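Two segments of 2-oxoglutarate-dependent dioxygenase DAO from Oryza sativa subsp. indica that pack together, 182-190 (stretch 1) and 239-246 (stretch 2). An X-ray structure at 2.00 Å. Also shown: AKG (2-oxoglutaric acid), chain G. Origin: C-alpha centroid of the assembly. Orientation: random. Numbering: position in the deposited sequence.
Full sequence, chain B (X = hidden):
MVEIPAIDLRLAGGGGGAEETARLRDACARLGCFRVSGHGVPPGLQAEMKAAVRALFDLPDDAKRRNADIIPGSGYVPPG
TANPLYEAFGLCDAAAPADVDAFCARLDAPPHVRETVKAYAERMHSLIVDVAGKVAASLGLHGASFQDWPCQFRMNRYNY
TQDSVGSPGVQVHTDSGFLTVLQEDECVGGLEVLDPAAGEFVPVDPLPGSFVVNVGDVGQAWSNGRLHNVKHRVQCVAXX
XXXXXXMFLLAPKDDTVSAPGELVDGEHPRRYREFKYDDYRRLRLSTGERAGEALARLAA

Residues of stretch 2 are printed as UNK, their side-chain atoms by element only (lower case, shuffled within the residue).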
# COMPACT_ATOMS: atom_id res chain seq x y z
N LEU B 182 -10.79 -3.60 -11.67
CA LEU B 182 -10.94 -2.98 -10.36
C LEU B 182 -9.58 -2.92 -9.67
O LEU B 182 -8.80 -3.88 -9.73
CB LEU B 182 -11.92 -3.80 -9.48
CG LEU B 182 -13.32 -4.14 -9.97
CD1 LEU B 182 -13.96 -5.13 -8.99
CD2 LEU B 182 -14.17 -2.91 -10.09
N GLN B 183 -9.35 -1.82 -8.95
CA GLN B 183 -8.23 -1.69 -8.03
C GLN B 183 -8.80 -1.47 -6.62
O GLN B 183 -9.29 -0.38 -6.31
CB GLN B 183 -7.33 -0.53 -8.43
CG GLN B 183 -6.23 -0.22 -7.42
CD GLN B 183 -4.84 -0.40 -8.01
OE1 GLN B 183 -4.19 0.57 -8.40
NE2 GLN B 183 -4.38 -1.64 -8.07
N GLU B 184 -8.74 -2.50 -5.79
CA GLU B 184 -9.40 -2.49 -4.48
C GLU B 184 -8.46 -1.87 -3.45
O GLU B 184 -7.25 -1.80 -3.64
CB GLU B 184 -9.80 -3.91 -4.07
CG GLU B 184 -10.65 -4.02 -2.79
CD GLU B 184 -11.13 -5.44 -2.53
OE1 GLU B 184 -10.77 -6.34 -3.32
OE2 GLU B 184 -11.86 -5.67 -1.54
N ASP B 185 -9.04 -1.41 -2.36
CA ASP B 185 -8.26 -0.87 -1.26
C ASP B 185 -7.40 -1.97 -0.67
O ASP B 185 -7.92 -3.01 -0.29
CB ASP B 185 -9.20 -0.32 -0.19
CG ASP B 185 -8.55 0.72 0.65
OD1 ASP B 185 -7.33 0.60 0.90
OD2 ASP B 185 -9.27 1.67 1.04
N GLU B 186 -6.08 -1.75 -0.61
CA GLU B 186 -5.18 -2.75 -0.06
C GLU B 186 -5.55 -3.10 1.38
O GLU B 186 -5.40 -4.26 1.79
CB GLU B 186 -3.73 -2.25 -0.09
CG GLU B 186 -3.25 -1.74 -1.43
CD GLU B 186 -1.84 -1.19 -1.36
OE1 GLU B 186 -1.53 -0.24 -2.11
OE2 GLU B 186 -1.03 -1.71 -0.54
N CYS B 187 -6.04 -2.14 2.15
CA CYS B 187 -6.29 -2.36 3.56
C CYS B 187 -7.67 -2.88 3.86
O CYS B 187 -7.84 -3.66 4.81
CB CYS B 187 -6.06 -1.05 4.31
SG CYS B 187 -4.46 -0.34 3.84
N VAL B 188 -8.67 -2.49 3.08
CA VAL B 188 -10.06 -2.82 3.33
C VAL B 188 -10.50 -3.69 2.16
O VAL B 188 -10.57 -3.21 1.02
CB VAL B 188 -10.93 -1.56 3.44
CG1 VAL B 188 -12.31 -1.92 3.94
CG2 VAL B 188 -10.25 -0.52 4.35
N GLY B 189 -10.74 -4.95 2.43
CA GLY B 189 -11.25 -5.84 1.40
C GLY B 189 -12.75 -5.71 1.29
O GLY B 189 -13.31 -4.61 1.18
N GLY B 190 -13.43 -6.85 1.33
CA GLY B 190 -14.88 -6.88 1.30
C GLY B 190 -15.47 -7.41 0.01
O GLY B 190 -16.62 -7.87 0.03
N UNK B 239 -14.08 -1.00 10.06
CA UNK B 239 -14.69 0.27 10.43
C UNK B 239 -13.97 1.47 9.84
O UNK B 239 -13.98 2.55 10.44
c UNK B 239 -14.76 0.39 11.96
N UNK B 240 -13.30 1.30 8.70
CA UNK B 240 -12.63 2.42 8.03
C UNK B 240 -13.13 2.55 6.59
O UNK B 240 -13.57 1.56 6.00
c UNK B 240 -10.64 2.06 9.51
c UNK B 240 -11.10 2.24 8.07
c UNK B 240 -10.69 1.03 7.25
N UNK B 241 -13.10 3.74 6.01
CA UNK B 241 -13.57 3.89 4.62
C UNK B 241 -12.81 2.99 3.66
O UNK B 241 -11.59 2.83 3.75
c UNK B 241 -13.29 5.37 4.31
c UNK B 241 -13.17 6.04 5.65
c UNK B 241 -12.67 5.01 6.62
N UNK B 242 -13.54 2.44 2.69
CA UNK B 242 -12.94 1.64 1.63
C UNK B 242 -12.95 2.41 0.31
O UNK B 242 -14.00 2.83 -0.17
c UNK B 242 -14.04 -1.80 0.16
c UNK B 242 -13.33 -0.46 0.21
n UNK B 242 -13.76 -2.52 -1.08
n UNK B 242 -13.98 -2.93 -3.33
c UNK B 242 -14.29 -2.22 -2.26
n UNK B 242 -15.14 -1.20 -2.37
c UNK B 242 -13.70 0.31 1.47
N UNK B 243 -11.76 2.60 -0.27
CA UNK B 243 -11.61 3.35 -1.50
C UNK B 243 -11.22 2.40 -2.63
O UNK B 243 -10.37 1.51 -2.46
c UNK B 243 -11.14 5.53 -0.37
c UNK B 243 -10.59 4.49 -1.36
c UNK B 243 -10.35 5.11 -2.68
N UNK B 244 -11.88 2.57 -3.77
CA UNK B 244 -11.61 1.71 -4.90
C UNK B 244 -11.67 2.52 -6.17
O UNK B 244 -12.21 3.62 -6.21
o UNK B 244 -13.90 0.92 -5.28
c UNK B 244 -12.59 0.52 -4.97
N UNK B 245 -11.08 1.94 -7.21
CA UNK B 245 -11.05 2.52 -8.54
C UNK B 245 -11.48 1.42 -9.51
O UNK B 245 -11.02 0.26 -9.41
c UNK B 245 -9.62 3.78 -10.14
c UNK B 245 -9.65 3.04 -8.87
c UNK B 245 -7.70 4.24 -7.85
c UNK B 245 -9.15 3.96 -7.75
N UNK B 246 -12.32 1.79 -10.46
CA UNK B 246 -12.80 0.82 -11.44
C UNK B 246 -12.88 1.42 -12.83
O UNK B 246 -13.19 2.61 -12.99
c UNK B 246 -14.19 0.24 -11.05
C1 AKG G . -18.40 -3.17 -8.81
O1 AKG G . -17.19 -3.27 -9.11
O2 AKG G . -19.28 -2.99 -9.68
C2 AKG G . -18.80 -3.27 -7.41
O5 AKG G . -19.58 -4.14 -7.05
C3 AKG G . -18.24 -2.29 -6.40
C4 AKG G . -16.76 -2.06 -6.68
C5 AKG G . -16.20 -1.10 -5.66
O3 AKG G . -15.35 -1.53 -4.84
O4 AKG G . -16.59 0.08 -5.67

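Position 239 carries a single side-chain carbon. Its CA-to-CB bond points away from stretch 1, and it touches nothing there. One carbon and no more makes it A239.

Position 240 has three side-chain carbons, the first carrying the other two. One branch of position 240 comes within 3.3 Å of V188 CG2. This is V240, and the branch is CG2.

Position 241 has three carbons that close a ring onto its own backbone N. Its CA-to-CB bond points away from stretch 1. The backbone O of position 241 lies 3.7 Å from V188 CG2. Only proline is built this way, so this is P241.

Position 242 has three carbons in a row, then a nitrogen, then a carbon carrying two more nitrogens. CB of position 242 is 3.6 Å from V188 CG1. The chain ends in a guanidinium: R242. R242 CD is 3.1 Å from G189 O. E184 OE2 forms a long salt bridge with R242 NE, at 3.7 Å. NH1 and NH2 of R242 each donate to AKG O3 at 2.5 Å, although O3 sits too close to its neighbour for its place to be certain.

Position 243 again shows one carbon carrying two, with no heteroatom. CB of position 243 is 3.9 Å from D185 OD2, and the backbone N of position 243 donates to the same OD2 at 3.0 Å. It is V243.

Position 244 has one carbon and then one oxygen, without a branch. CB of position 244 is 4.4 Å from E184 CA. The short hydroxyl side chain identifies S244. S244 OG approaches AKG O4 at 2.8 Å.

Position 245 has four carbons, forked at the first, with one arm two carbons long. CB of position 245 is 4.3 Å from Q183 CB, on the same face of the sheet. This is I245.

Position 246 has one carbon, its CB, 3.3 Å from L182 CD2. It is A246. The two side chains share the other face of the sheet.

The contact is a short antiparallel pairing that gives way to side-chain packing. Q183 N donates to I245 O at 2.7 Å, and I245 N donates to Q183 O at 3.1 Å. The adjacent pair, L182 and A246, is not hydrogen-bonded. Beyond the strand end of stretch 1, the D185 carboxylate takes up V243 N. C187 N donates to D185 OD1 at 3.3 Å. V188 then packs against V240 and R242. L182 CD2 also reaches within 3.2 Å of AKG O1, so both stretches meet the 2-oxoglutarate this dioxygenase depends on.

Stretch 2 (239-246) AVPRVSIA
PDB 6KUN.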